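Local coordinates for protein 3'-5' exonuclease crn-4 (Caenorhabditis elegans, PDB 3CM6) that acts as a metal-dependent 3'-to-5' exonuclease that digests RNA and DNA and takes part in apoptotic DNA degradation, at residues B[21-26]-B[117-122]; B[25-30]-B[189-194]. All coordinates share one frame; numbering follows the deposited sequence.

Interaction 1. Residues B[21-26]-B[117-122]; sequences LLILDF and AFVCDS. With ER3 (erbium (III) ion), chain F.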
loop_
_atom_site.group_PDB
_atom_site.type_symbol
_atom_site.label_atom_id
_atom_site.label_comp_id
_atom_site.label_asym_id
_atom_site.label_seq_id
_atom_site.Cartn_x
_atom_site.Cartn_y
_atom_site.Cartn_z
ATOM N N LEU B 21 -3.095 5.806 34.730
ATOM C CA LEU B 21 -3.735 5.229 33.546
ATOM C C LEU B 21 -3.151 5.867 32.313
ATOM O O LEU B 21 -2.973 7.091 32.257
ATOM C CB LEU B 21 -5.255 5.434 33.563
ATOM C CG LEU B 21 -6.040 4.765 34.704
ATOM C CD1 LEU B 21 -7.525 5.121 34.683
ATOM C CD2 LEU B 21 -5.855 3.260 34.714
ATOM N N LEU B 22 -2.831 5.039 31.324
ATOM C CA LEU B 22 -2.238 5.538 30.088
ATOM C C LEU B 22 -3.254 5.448 28.966
ATOM O O LEU B 22 -3.666 4.360 28.584
ATOM C CB LEU B 22 -0.964 4.769 29.736
ATOM C CG LEU B 22 0.227 4.869 30.706
ATOM C CD1 LEU B 22 1.435 4.024 30.216
ATOM C CD2 LEU B 22 0.638 6.313 30.948
ATOM N N ILE B 23 -3.684 6.600 28.470
ATOM C CA ILE B 23 -4.651 6.620 27.395
ATOM C C ILE B 23 -3.856 6.333 26.129
ATOM O O ILE B 23 -2.853 7.006 25.840
ATOM C CB ILE B 23 -5.420 7.968 27.303
ATOM C CG1 ILE B 23 -6.459 8.114 28.426
ATOM C CG2 ILE B 23 -6.149 8.053 25.995
ATOM C CD1 ILE B 23 -5.866 8.391 29.832
ATOM N N LEU B 24 -4.293 5.319 25.394
ATOM C CA LEU B 24 -3.555 4.844 24.249
ATOM C C LEU B 24 -4.388 4.932 22.989
ATOM O O LEU B 24 -5.617 4.743 23.005
ATOM C CB LEU B 24 -3.094 3.407 24.456
ATOM C CG LEU B 24 -2.387 2.768 23.255
ATOM C CD1 LEU B 24 -0.878 2.846 23.420
ATOM C CD2 LEU B 24 -2.813 1.335 23.120
ATOM N N ASP B 25 -3.699 5.220 21.893
ATOM C CA ASP B 25 -4.329 5.226 20.605
ATOM C C ASP B 25 -3.352 4.973 19.462
ATOM O O ASP B 25 -2.244 5.519 19.440
ATOM C CB ASP B 25 -5.037 6.540 20.387
ATOM C CG ASP B 25 -5.960 6.479 19.225
ATOM O OD1 ASP B 25 -6.822 5.573 19.204
ATOM O OD2 ASP B 25 -5.811 7.310 18.322
ATOM N N PHE B 26 -3.780 4.120 18.536
ATOM C CA PHE B 26 -3.017 3.787 17.349
ATOM C C PHE B 26 -3.754 4.275 16.107
ATOM O O PHE B 26 -4.990 4.235 16.039
ATOM C CB PHE B 26 -2.850 2.275 17.214
ATOM C CG PHE B 26 -1.908 1.637 18.213
ATOM C CD1 PHE B 26 -0.584 2.041 18.319
ATOM C CD2 PHE B 26 -2.347 0.564 19.004
ATOM C CE1 PHE B 26 0.271 1.413 19.222
ATOM C CE2 PHE B 26 -1.502 -0.061 19.911
ATOM C CZ PHE B 26 -0.196 0.350 20.022
ATOM N N ALA B 117 -2.381 0.953 33.814
ATOM C CA ALA B 117 -3.137 0.227 32.805
ATOM C C ALA B 117 -3.440 1.130 31.609
ATOM O O ALA B 117 -3.542 2.353 31.730
ATOM C CB ALA B 117 -4.441 -0.370 33.415
ATOM N N PHE B 118 -3.570 0.520 30.453
ATOM C CA PHE B 118 -3.953 1.261 29.283
ATOM C C PHE B 118 -5.453 1.438 29.157
ATOM O O PHE B 118 -6.238 0.522 29.451
ATOM C CB PHE B 118 -3.394 0.593 28.040
ATOM C CG PHE B 118 -1.932 0.797 27.877
ATOM C CD1 PHE B 118 -1.440 2.029 27.463
ATOM C CD2 PHE B 118 -1.041 -0.239 28.137
ATOM C CE1 PHE B 118 -0.084 2.225 27.304
ATOM C CE2 PHE B 118 0.315 -0.051 27.986
ATOM C CZ PHE B 118 0.800 1.193 27.570
ATOM N N VAL B 119 -5.828 2.621 28.690
ATOM C CA VAL B 119 -7.216 2.961 28.474
ATOM C C VAL B 119 -7.390 3.219 26.994
ATOM O O VAL B 119 -6.685 4.049 26.419
ATOM C CB VAL B 119 -7.626 4.207 29.300
ATOM C CG1 VAL B 119 -9.080 4.632 29.011
ATOM C CG2 VAL B 119 -7.398 3.944 30.802
ATOM N N CYS B 120 -8.327 2.494 26.391
ATOM C CA CYS B 120 -8.660 2.624 24.988
ATOM C C CYS B 120 -10.143 2.893 24.826
ATOM O O CYS B 120 -10.923 2.631 25.730
ATOM C CB CYS B 120 -8.307 1.344 24.260
ATOM S SG CYS B 120 -6.564 0.922 24.403
ATOM N N ASP B 121 -10.526 3.393 23.657
ATOM C CA ASP B 121 -11.899 3.683 23.382
ATOM C C ASP B 121 -12.695 2.518 22.818
ATOM O O ASP B 121 -13.914 2.649 22.641
ATOM C CB ASP B 121 -12.013 4.926 22.496
ATOM C CG ASP B 121 -11.725 4.655 21.034
ATOM O OD1 ASP B 121 -12.513 5.155 20.212
ATOM O OD2 ASP B 121 -10.732 3.988 20.681
ATOM N N SER B 122 -12.022 1.389 22.558
ATOM C CA SER B 122 -12.673 0.146 22.082
ATOM C C SER B 122 -11.701 -1.031 22.229
ATOM O O SER B 122 -10.547 -0.835 22.608
ATOM C CB SER B 122 -13.049 0.273 20.595
ATOM O OG SER B 122 -11.923 -0.029 19.758
HETATM ER ER ER3 F . -8.269 6.444 16.910
HETATM O O HOH W 1 -8.861 3.801 18.674
#
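L22 and V119 carry the polar core of this parallel strand pairing. The amide of V119 gives its proton to L22 O at 2.8 Å, approaching from above the carbonyl plane. Its own carbonyl accepts L24 N, with V119 O and L24 N 2.9 Å apart and an N-H...O angle of 170°. One residue pair earlier, L22 N reaches A117 O at 2.8 Å, so the bonds alternate in direction as in a regular parallel pair. Where the pairing ends, a water molecule lies 2.8 Å from both D25 OD1 and D121 OD2, between two carboxylates.

Side chains then sort to the two faces of the sheet. On one, V119 keeps CG1 anti to its backbone N (chi1 176°), which leaves CG2 beside that N and 3.8 Å from L21 CB; I23 runs alongside V119 and packs on I198 and L202 of helix 191-207. On the other, the F118 ring brings CD1 to 3.6 Å from L22 CB and 3.7 Å from L24 CB, while F145 meets it edge-to-face. L24 also sends CD2 to C120 SG, 4.0 Å away.

In this central strand pair of an RNase H-like fold, paired amides and buried hydrocarbon hold the first residues, and the acidic groups come at the end, where D25 helps to bind the metal.

Interaction 2. Residues B[25-30]-B[189-194]; sequences DFETTS and HDAMDD. With ER3 (erbium (III) ion), chain F.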
loop_
_atom_site.group_PDB
_atom_site.type_symbol
_atom_site.label_atom_id
_atom_site.label_comp_id
_atom_site.label_asym_id
_atom_site.label_seq_id
_atom_site.Cartn_x
_atom_site.Cartn_y
_atom_site.Cartn_z
ATOM N N ASP B 25 -3.699 5.220 21.893
ATOM C CA ASP B 25 -4.329 5.226 20.605
ATOM C C ASP B 25 -3.352 4.973 19.462
ATOM O O ASP B 25 -2.244 5.519 19.440
ATOM C CB ASP B 25 -5.037 6.540 20.387
ATOM C CG ASP B 25 -5.960 6.479 19.225
ATOM O OD1 ASP B 25 -6.822 5.573 19.204
ATOM O OD2 ASP B 25 -5.811 7.310 18.322
ATOM N N PHE B 26 -3.780 4.120 18.536
ATOM C CA PHE B 26 -3.017 3.787 17.349
ATOM C C PHE B 26 -3.754 4.275 16.107
ATOM O O PHE B 26 -4.990 4.235 16.039
ATOM C CB PHE B 26 -2.850 2.275 17.214
ATOM C CG PHE B 26 -1.908 1.637 18.213
ATOM C CD1 PHE B 26 -0.584 2.041 18.319
ATOM C CD2 PHE B 26 -2.347 0.564 19.004
ATOM C CE1 PHE B 26 0.271 1.413 19.222
ATOM C CE2 PHE B 26 -1.502 -0.061 19.911
ATOM C CZ PHE B 26 -0.196 0.350 20.022
ATOM N N GLU B 27 -3.005 4.734 15.120
ATOM C CA GLU B 27 -3.573 4.872 13.789
ATOM C C GLU B 27 -2.861 3.889 12.875
ATOM O O GLU B 27 -1.669 3.578 13.090
ATOM C CB GLU B 27 -3.461 6.313 13.267
ATOM C CG GLU B 27 -4.242 7.379 14.079
ATOM C CD GLU B 27 -5.717 7.043 14.343
ATOM O OE1 GLU B 27 -6.336 6.231 13.595
ATOM O OE2 GLU B 27 -6.273 7.617 15.322
ATOM N N THR B 28 -3.584 3.383 11.870
ATOM C CA THR B 28 -3.028 2.329 11.003
ATOM C C THR B 28 -3.170 2.644 9.524
ATOM O O THR B 28 -4.032 3.430 9.114
ATOM C CB THR B 28 -3.701 0.930 11.247
ATOM O OG1 THR B 28 -5.076 0.974 10.845
ATOM C CG2 THR B 28 -3.631 0.510 12.703
ATOM N N THR B 29 -2.344 1.985 8.720
ATOM C CA THR B 29 -2.588 1.900 7.292
ATOM C C THR B 29 -3.963 1.271 7.110
ATOM O O THR B 29 -4.381 0.437 7.925
ATOM C CB THR B 29 -1.576 0.993 6.601
ATOM O OG1 THR B 29 -1.662 -0.326 7.159
ATOM C CG2 THR B 29 -0.183 1.511 6.774
ATOM N N SER B 30 -4.663 1.671 6.045
ATOM C CA SER B 30 -5.974 1.131 5.748
ATOM C C SER B 30 -6.335 1.344 4.287
ATOM O O SER B 30 -5.695 2.127 3.584
ATOM C CB SER B 30 -7.033 1.797 6.633
ATOM O OG SER B 30 -7.216 3.155 6.254
ATOM N N HIS B 189 -9.672 11.101 14.790
ATOM C CA HIS B 189 -8.702 10.169 14.163
ATOM C C HIS B 189 -7.275 10.717 14.043
ATOM O O HIS B 189 -6.409 10.086 13.425
ATOM C CB HIS B 189 -9.219 9.615 12.822
ATOM C CG HIS B 189 -10.680 9.287 12.839
ATOM N ND1 HIS B 189 -11.187 8.179 13.486
ATOM C CD2 HIS B 189 -11.747 9.945 12.327
ATOM C CE1 HIS B 189 -12.504 8.162 13.357
ATOM N NE2 HIS B 189 -12.869 9.225 12.662
ATOM N N ASP B 190 -7.022 11.885 14.628
ATOM C CA ASP B 190 -5.645 12.286 14.927
ATOM C C ASP B 190 -5.324 11.709 16.300
ATOM O O ASP B 190 -5.781 12.221 17.324
ATOM C CB ASP B 190 -5.468 13.807 14.928
ATOM C CG ASP B 190 -4.056 14.230 15.320
ATOM O OD1 ASP B 190 -3.630 13.992 16.483
ATOM O OD2 ASP B 190 -3.360 14.817 14.455
ATOM N N ALA B 191 -4.539 10.641 16.306
ATOM C CA ALA B 191 -4.228 9.896 17.509
ATOM C C ALA B 191 -4.105 10.701 18.824
ATOM O O ALA B 191 -4.721 10.323 19.823
ATOM C CB ALA B 191 -3.002 9.042 17.282
ATOM N N MET B 192 -3.335 11.792 18.831
ATOM C CA MET B 192 -3.113 12.558 20.069
ATOM C C MET B 192 -4.379 13.285 20.495
ATOM O O MET B 192 -4.648 13.434 21.686
ATOM C CB MET B 192 -1.937 13.535 19.934
ATOM C CG MET B 192 -1.559 14.274 21.233
ATOM S SD MET B 192 -1.284 13.225 22.707
ATOM C CE MET B 192 0.322 12.535 22.329
ATOM N N ASP B 193 -5.158 13.728 19.516
ATOM C CA ASP B 193 -6.428 14.378 19.796
ATOM C C ASP B 193 -7.450 13.372 20.312
ATOM O O ASP B 193 -8.305 13.718 21.128
ATOM C CB ASP B 193 -6.951 15.109 18.556
ATOM C CG ASP B 193 -6.258 16.456 18.338
ATOM O OD1 ASP B 193 -5.574 16.938 19.265
ATOM O OD2 ASP B 193 -6.404 17.043 17.244
ATOM N N ASP B 194 -7.351 12.134 19.827
ATOM C CA ASP B 194 -8.155 11.034 20.325
ATOM C C ASP B 194 -7.821 10.747 21.798
ATOM O O ASP B 194 -8.718 10.583 22.629
ATOM C CB ASP B 194 -7.955 9.787 19.454
ATOM C CG ASP B 194 -8.707 9.865 18.128
ATOM O OD1 ASP B 194 -9.519 10.807 17.955
ATOM O OD2 ASP B 194 -8.473 8.984 17.245
HETATM ER ER ER3 F . -8.269 6.444 16.910
#
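D25, E27 and D194 bring three carboxylates together around an erbium ion, and all three are residues of the magnesium-binding site. D25 OD2 stands 3.3 Å from D194 OD2, and E27 OE2 stands 3.2 Å from the same D194 oxygen. These close oxygen pairs are not hydrogen bonds; the oxygens gather where the metal sits. The carboxylate planes of D25 and D194 are 73° apart. D25, its CG swung to the side away from the amide (chi1 -167°), directs its acid toward the helix start, whereas the E27 chain folds at chi2 (-51°) to bring its own acid back to the ion. Were E27 replaced by an alanine, the ion would probably lose one of its three carboxylates, and A191 CB the methylene it packs on.

The pattern is that of the DEDD exonucleases: an Asp-x-Glu pair on the first strand supplies two ligands, and an aspartate from a later helix supplies another. The spacing of H189 and D194 is consistent with the third motif of the DEDDh branch, as in ERI-1 and 3'hExo.

No hydrogen bond crosses between 25-30 and 189-194. Within the latter, H189 N donates to the syn side of D194 OD1 at 3.2 Å, so one oxygen of D194 is held while OD2 faces the ion. D190, the N-cap residue, receives weak bonds from M192 N and D193 N.

Nonpolar contact is slight: A191 CB fits against E27 CG at 3.8 Å. The same methyl lies 3.5 Å from the carboxylate oxygen D25 OD2.

In the fold
From the N terminus, the chain first lays down strand 20-28, the stretch from which both contacts start and on which D25 serves both. It then adds strands 41-50 and 55-67 before strand 116-120 returns beside the first, where interaction 1 closes a loop of 90 residues. Strand 147-150 follows, and the start of helix 191-207 comes back to the C-terminal part of strand 20-28, closing interaction 2 after 158 residues. The longer loop thus takes in nearly all of the shorter one, and their centres lie about 12 Å apart. Interaction 1 joins neighbouring strands within the sheet; interaction 2 ties that sheet to a covering helix, and both meet at the metal site.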